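PDB 6R7V: mirolysin from Tannerella forsythia, which probably cleaves peptide bonds as a zinc-dependent metallopeptidase of the pappalysin family, and is held here as a latent zymogen by a cysteine switch on the zinc. Local coordinates for residues Val135-Ser138 and Asn143-Trp146; Arg108-Asn113 and Arg149-Ile154. The protein carries 1 engineered substitution. All blocks are in the same frame, centred on the assembly; numbering follows the deposited sequence.

Contact 1 of 2, residues Val135-Ser138 and Asn143-Trp146; sequences VKFS and NNAW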
loop_
_atom_site.group_PDB
_atom_site.type_symbol
_atom_site.label_atom_id
_atom_site.label_comp_id
_atom_site.label_asym_id
_atom_site.label_seq_id
_atom_site.Cartn_x
_atom_site.Cartn_y
_atom_site.Cartn_z
ATOM N N VAL A 135 13.814 9.392 -4.742
ATOM C CA VAL A 135 13.474 8.552 -5.909
ATOM C C VAL A 135 12.347 9.209 -6.739
ATOM O O VAL A 135 12.135 8.851 -7.902
ATOM C CB VAL A 135 13.092 7.101 -5.457
ATOM C CG1 VAL A 135 11.681 7.051 -4.855
ATOM C CG2 VAL A 135 13.187 6.112 -6.620
ATOM N N LYS A 136 11.622 10.161 -6.127
ATOM C CA LYS A 136 10.451 10.760 -6.754
ATOM C C LYS A 136 10.771 12.040 -7.491
ATOM O O LYS A 136 9.854 12.699 -7.995
ATOM C CB LYS A 136 9.384 11.040 -5.670
ATOM C CG LYS A 136 9.002 9.791 -4.905
ATOM C CD LYS A 136 7.930 10.098 -3.874
ATOM C CE LYS A 136 7.538 8.830 -3.129
ATOM N NZ LYS A 136 6.751 9.119 -1.893
ATOM N N PHE A 137 12.060 12.362 -7.628
ATOM C CA PHE A 137 12.465 13.589 -8.289
ATOM C C PHE A 137 13.581 13.354 -9.280
ATOM O O PHE A 137 14.688 12.937 -8.906
ATOM C CB PHE A 137 12.912 14.626 -7.268
ATOM C CG PHE A 137 11.760 15.055 -6.396
ATOM C CD1 PHE A 137 11.691 14.662 -5.065
ATOM C CD2 PHE A 137 10.733 15.845 -6.915
ATOM C CE1 PHE A 137 10.614 15.061 -4.261
ATOM C CE2 PHE A 137 9.647 16.224 -6.116
ATOM C CZ PHE A 137 9.615 15.854 -4.790
ATOM N N SER A 138 13.312 13.659 -10.543
ATOM C CA SER A 138 14.312 13.545 -11.600
ATOM C C SER A 138 15.600 14.316 -11.270
ATOM O O SER A 138 16.703 13.814 -11.521
ATOM C CB SER A 138 13.742 14.061 -12.910
ATOM O OG SER A 138 12.637 13.276 -13.324
ATOM N N ASN A 143 12.848 9.843 -10.513
ATOM C CA ASN A 143 11.997 10.156 -11.667
ATOM C C ASN A 143 10.714 10.836 -11.194
ATOM O O ASN A 143 10.027 10.311 -10.305
ATOM C CB ASN A 143 11.682 8.896 -12.510
ATOM C CG ASN A 143 11.053 9.213 -13.849
ATOM O OD1 ASN A 143 10.072 8.589 -14.278
ATOM N ND2 ASN A 143 11.548 10.216 -14.527
ATOM N N ASN A 144 10.415 12.026 -11.736
ATOM C CA ASN A 144 9.204 12.754 -11.340
ATOM C C ASN A 144 7.942 11.920 -11.511
ATOM O O ASN A 144 7.821 11.139 -12.460
ATOM C CB ASN A 144 9.025 14.017 -12.178
ATOM C CG ASN A 144 10.017 15.117 -11.925
ATOM O OD1 ASN A 144 10.856 15.067 -11.021
ATOM N ND2 ASN A 144 9.929 16.179 -12.727
ATOM N N ALA A 145 6.985 12.113 -10.608
ATOM C CA ALA A 145 5.709 11.440 -10.715
ATOM C C ALA A 145 4.939 11.901 -11.944
ATOM O O ALA A 145 5.107 13.035 -12.418
ATOM C CB ALA A 145 4.890 11.757 -9.467
ATOM N N TRP A 146 4.085 11.012 -12.447
ATOM C CA TRP A 146 3.080 11.316 -13.439
ATOM C C TRP A 146 1.863 11.798 -12.690
ATOM O O TRP A 146 1.482 11.157 -11.692
ATOM C CB TRP A 146 2.706 10.066 -14.228
ATOM C CG TRP A 146 3.736 9.584 -15.207
ATOM C CD1 TRP A 146 5.041 9.994 -15.346
ATOM C CD2 TRP A 146 3.521 8.588 -16.204
ATOM N NE1 TRP A 146 5.613 9.369 -16.443
ATOM C CE2 TRP A 146 4.724 8.450 -16.937
ATOM C CE3 TRP A 146 2.389 7.874 -16.632
ATOM C CZ2 TRP A 146 4.830 7.589 -18.030
ATOM C CZ3 TRP A 146 2.528 6.952 -17.643
ATOM C CH2 TRP A 146 3.725 6.842 -18.356
HETATM O O HOH W 1 7.452 13.811 -8.289
#

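Contact 2 of 2, residues Arg108-Asn113 and Arg149-Ile154; sequences RDPNGN and RRYLNI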
loop_
_atom_site.group_PDB
_atom_site.type_symbol
_atom_site.label_atom_id
_atom_site.label_comp_id
_atom_site.label_asym_id
_atom_site.label_seq_id
_atom_site.Cartn_x
_atom_site.Cartn_y
_atom_site.Cartn_z
ATOM N N ARG A 108 -1.587 5.425 -21.711
ATOM C CA ARG A 108 -1.434 6.814 -22.196
ATOM C C ARG A 108 -0.684 7.597 -21.144
ATOM O O ARG A 108 -1.065 7.531 -19.967
ATOM C CB ARG A 108 -2.802 7.458 -22.468
ATOM C CG ARG A 108 -3.534 6.782 -23.612
ATOM C CD ARG A 108 -4.949 7.232 -23.690
ATOM N NE ARG A 108 -5.744 6.324 -24.513
ATOM C CZ ARG A 108 -6.968 6.599 -24.947
ATOM N NH1 ARG A 108 -7.553 7.744 -24.619
ATOM N NH2 ARG A 108 -7.619 5.728 -25.703
ATOM N N ASP A 109 0.407 8.287 -21.547
ATOM C CA ASP A 109 1.216 9.021 -20.578
ATOM C C ASP A 109 0.597 10.419 -20.367
ATOM O O ASP A 109 -0.388 10.743 -21.033
ATOM C CB ASP A 109 2.707 9.065 -20.999
ATOM C CG ASP A 109 3.089 10.006 -22.125
ATOM O OD1 ASP A 109 2.233 10.831 -22.545
ATOM O OD2 ASP A 109 4.244 9.899 -22.622
ATOM N N PRO A 110 1.140 11.273 -19.485
ATOM C CA PRO A 110 0.501 12.571 -19.235
ATOM C C PRO A 110 0.491 13.516 -20.430
ATOM O O PRO A 110 -0.218 14.512 -20.391
ATOM C CB PRO A 110 1.352 13.154 -18.107
ATOM C CG PRO A 110 1.849 11.918 -17.370
ATOM C CD PRO A 110 2.216 11.019 -18.498
ATOM N N ASN A 111 1.283 13.227 -21.481
ATOM C CA ASN A 111 1.282 14.072 -22.673
ATOM C C ASN A 111 0.406 13.474 -23.787
ATOM O O ASN A 111 0.430 13.993 -24.903
ATOM C CB ASN A 111 2.716 14.334 -23.188
ATOM C CG ASN A 111 3.541 15.044 -22.153
ATOM O OD1 ASN A 111 3.001 15.777 -21.314
ATOM N ND2 ASN A 111 4.846 14.832 -22.180
ATOM N N GLY A 112 -0.317 12.387 -23.494
ATOM C CA GLY A 112 -1.180 11.747 -24.490
ATOM C C GLY A 112 -0.460 10.768 -25.399
ATOM O O GLY A 112 -1.030 10.308 -26.404
ATOM N N ASN A 113 0.798 10.451 -25.075
ATOM C CA ASN A 113 1.533 9.508 -25.905
ATOM C C ASN A 113 1.341 8.089 -25.414
ATOM O O ASN A 113 1.097 7.874 -24.233
ATOM C CB ASN A 113 3.002 9.860 -25.928
ATOM C CG ASN A 113 3.228 11.095 -26.757
ATOM O OD1 ASN A 113 2.737 11.195 -27.887
ATOM N ND2 ASN A 113 3.913 12.079 -26.200
ATOM N N ARG A 149 -3.084 12.900 -9.633
ATOM C CA ARG A 149 -4.551 12.915 -9.558
ATOM C C ARG A 149 -5.108 11.809 -10.434
ATOM O O ARG A 149 -6.253 11.410 -10.268
ATOM C CB ARG A 149 -5.105 14.254 -10.060
ATOM C CG ARG A 149 -4.533 15.472 -9.357
ATOM C CD ARG A 149 -5.088 16.779 -9.914
ATOM N NE ARG A 149 -6.540 16.930 -9.745
ATOM C CZ ARG A 149 -7.139 17.145 -8.578
ATOM N NH1 ARG A 149 -6.431 17.171 -7.454
ATOM N NH2 ARG A 149 -8.456 17.311 -8.521
ATOM N N ARG A 150 -4.316 11.339 -11.414
ATOM C CA ARG A 150 -4.782 10.377 -12.397
ATOM C C ARG A 150 -4.088 9.029 -12.358
ATOM O O ARG A 150 -4.677 8.060 -12.840
ATOM C CB ARG A 150 -4.616 10.966 -13.793
ATOM C CG ARG A 150 -5.568 12.156 -13.980
ATOM C CD ARG A 150 -5.460 12.798 -15.329
ATOM N NE ARG A 150 -5.792 14.214 -15.195
ATOM C CZ ARG A 150 -5.811 15.086 -16.193
ATOM N NH1 ARG A 150 -5.544 14.691 -17.432
ATOM N NH2 ARG A 150 -6.101 16.358 -15.964
ATOM N N TYR A 151 -2.860 8.965 -11.868
ATOM C CA TYR A 151 -2.111 7.710 -11.844
ATOM C C TYR A 151 -1.635 7.394 -10.466
ATOM O O TYR A 151 -1.225 8.283 -9.713
ATOM C CB TYR A 151 -0.822 7.825 -12.718
ATOM C CG TYR A 151 -1.054 8.256 -14.151
ATOM C CD1 TYR A 151 -1.167 7.315 -15.176
ATOM C CD2 TYR A 151 -1.040 9.607 -14.508
ATOM C CE1 TYR A 151 -1.308 7.708 -16.506
ATOM C CE2 TYR A 151 -1.128 10.008 -15.840
ATOM C CZ TYR A 151 -1.274 9.055 -16.834
ATOM O OH TYR A 151 -1.413 9.463 -18.133
ATOM N N LEU A 152 -1.622 6.095 -10.149
ATOM C CA LEU A 152 -0.872 5.606 -8.994
ATOM C C LEU A 152 0.546 5.388 -9.476
ATOM O O LEU A 152 0.794 4.579 -10.375
ATOM C CB LEU A 152 -1.445 4.313 -8.398
ATOM C CG LEU A 152 -0.496 3.456 -7.506
ATOM C CD1 LEU A 152 -0.069 4.199 -6.218
ATOM C CD2 LEU A 152 -1.144 2.145 -7.087
ATOM N N ASN A 153 1.482 6.111 -8.855
ATOM C CA ASN A 153 2.908 6.005 -9.144
ATOM C C ASN A 153 3.569 5.034 -8.181
ATOM O O ASN A 153 3.471 5.222 -6.956
ATOM C CB ASN A 153 3.582 7.361 -8.997
ATOM C CG ASN A 153 3.208 8.349 -10.051
ATOM O OD1 ASN A 153 3.948 8.583 -11.019
ATOM N ND2 ASN A 153 2.049 8.953 -9.908
ATOM N N ILE A 154 4.206 3.991 -8.728
ATOM C CA ILE A 154 4.931 3.012 -7.947
ATOM C C ILE A 154 6.382 3.077 -8.350
ATOM O O ILE A 154 6.698 2.732 -9.508
ATOM C CB ILE A 154 4.405 1.582 -8.135
ATOM C CG1 ILE A 154 2.892 1.462 -7.827
ATOM C CG2 ILE A 154 5.245 0.641 -7.261
ATOM C CD1 ILE A 154 2.330 -0.005 -8.051
#

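Contact 1 of 2, residues Val135-Ser138 and Asn143-Trp146
Lys136 O is held by two groups: an ordered water donates to it at 2.7 Å, and the CA-H of Asn144 points at it, with Asn144 CA 3.4 Å from Lys136 O. The same water accepts from Ala145 N and so bridges the two segments. Further along, Ser138 and Asn144 interlock by a reciprocal exchange of backbone and side chain. Ser138 N donates to Asn144 OD1 over 2.9 Å with a nearly straight N-H...O angle of 163°, arriving from above the amide plane, while Asn144 N donates to Ser138 OG at 3.0 Å. Both side chains lie beside their own backbone N, anti to the carbonyl carbon (chi1 -63° for Ser138, -70° for Asn144), which turns each polar end back to the facing main chain. A third bond, Asn143 N to Val135 O at 2.9 Å, ties Asn143 to the 3-10 segment. The Phe137 and Asn144 side chains cross at about a right angle, with Phe137 CD2 4.2 Å from Asn144 OD1. These bonds close the chain on itself across four intervening residues, in the loop between strands 118-122 and 152-157. The Val135 side chain packs on strands 45-55, 152-157 and 182-185, Lys136 NZ forms a salt bridge with Asp133 and a hydrogen bond to Thr179 O, and Asn143 O accepts from Trp155 of strand 152-157.

Contact 2 of 2, residues Arg108-Asn113 and Arg149-Ile154
A type I beta turn, Asp109 to Gly112, in the loop between strands 101-105 and 118-122 meets the residue just ahead of strand 152-157, Tyr151, whose phenol reaches across to the turn. Tyr151 OH donates a hydrogen bond of 2.7 Å to Arg108 O, the carbonyl immediately before the turn. This oxygen lies at the edge of the tyrosine ring, in its plane, whereas relative to the carbonyl plane the hydroxyl is tilted by 33°. The Tyr151 CB already points at the turn, and with CG anti to the carbonyl carbon (chi1 -55°) the ring carries OH to Arg108 O. Pro110 touches the ring obliquely, its CG 3.9 Å from Tyr151 CE2, and Tyr151 OH also lies 3.2 Å from Asp109 C.

The turn is braced from within by Asp109. Its OD1 accepts from Asn111 N at 2.8 Å, which makes an Asx turn, and from Asn113 N at 2.9 Å; the two donors arrive from opposite faces of the carboxylate plane. Gly112 N closes the beta turn on Asp109 O at 3.0 Å, and its positive phi of 84° suits a residue without a side chain. Beyond the two segments, Trp146 meets the Tyr151 ring edge-to-face, and Leu307 of helix 304-307 packs against it too. A single hydrogen bond thus gives the hydroxyl of a buried tyrosine its acceptor, and because that acceptor is a main-chain carbonyl the bond pins the course of the loop, while the Arg108 side chain turns to Asn309 O and Pro310 O.

The two contacts lie with centres about 12 Å apart, on the same side of the chain's centre. Along the chain, 108-113 comes first, then 135-138 and 143-146, and finally 149-154, so contact 1 falls within the excursion whose ends meet in contact 2. They touch directly: Trp146 N lies 2.8 Å from Asn153 OD1, a probable hydrogen bond, and the Trp146 indole packs against Asp109 and Pro110. Contact 2 includes the start of strand 152-157, while the loop of contact 1 packs on this strand and on 45-55 and 182-185. The loops after strands 101-105 and 118-122 are thus both fastened to strand 152-157 or the residues just before it, with Trp146 between them.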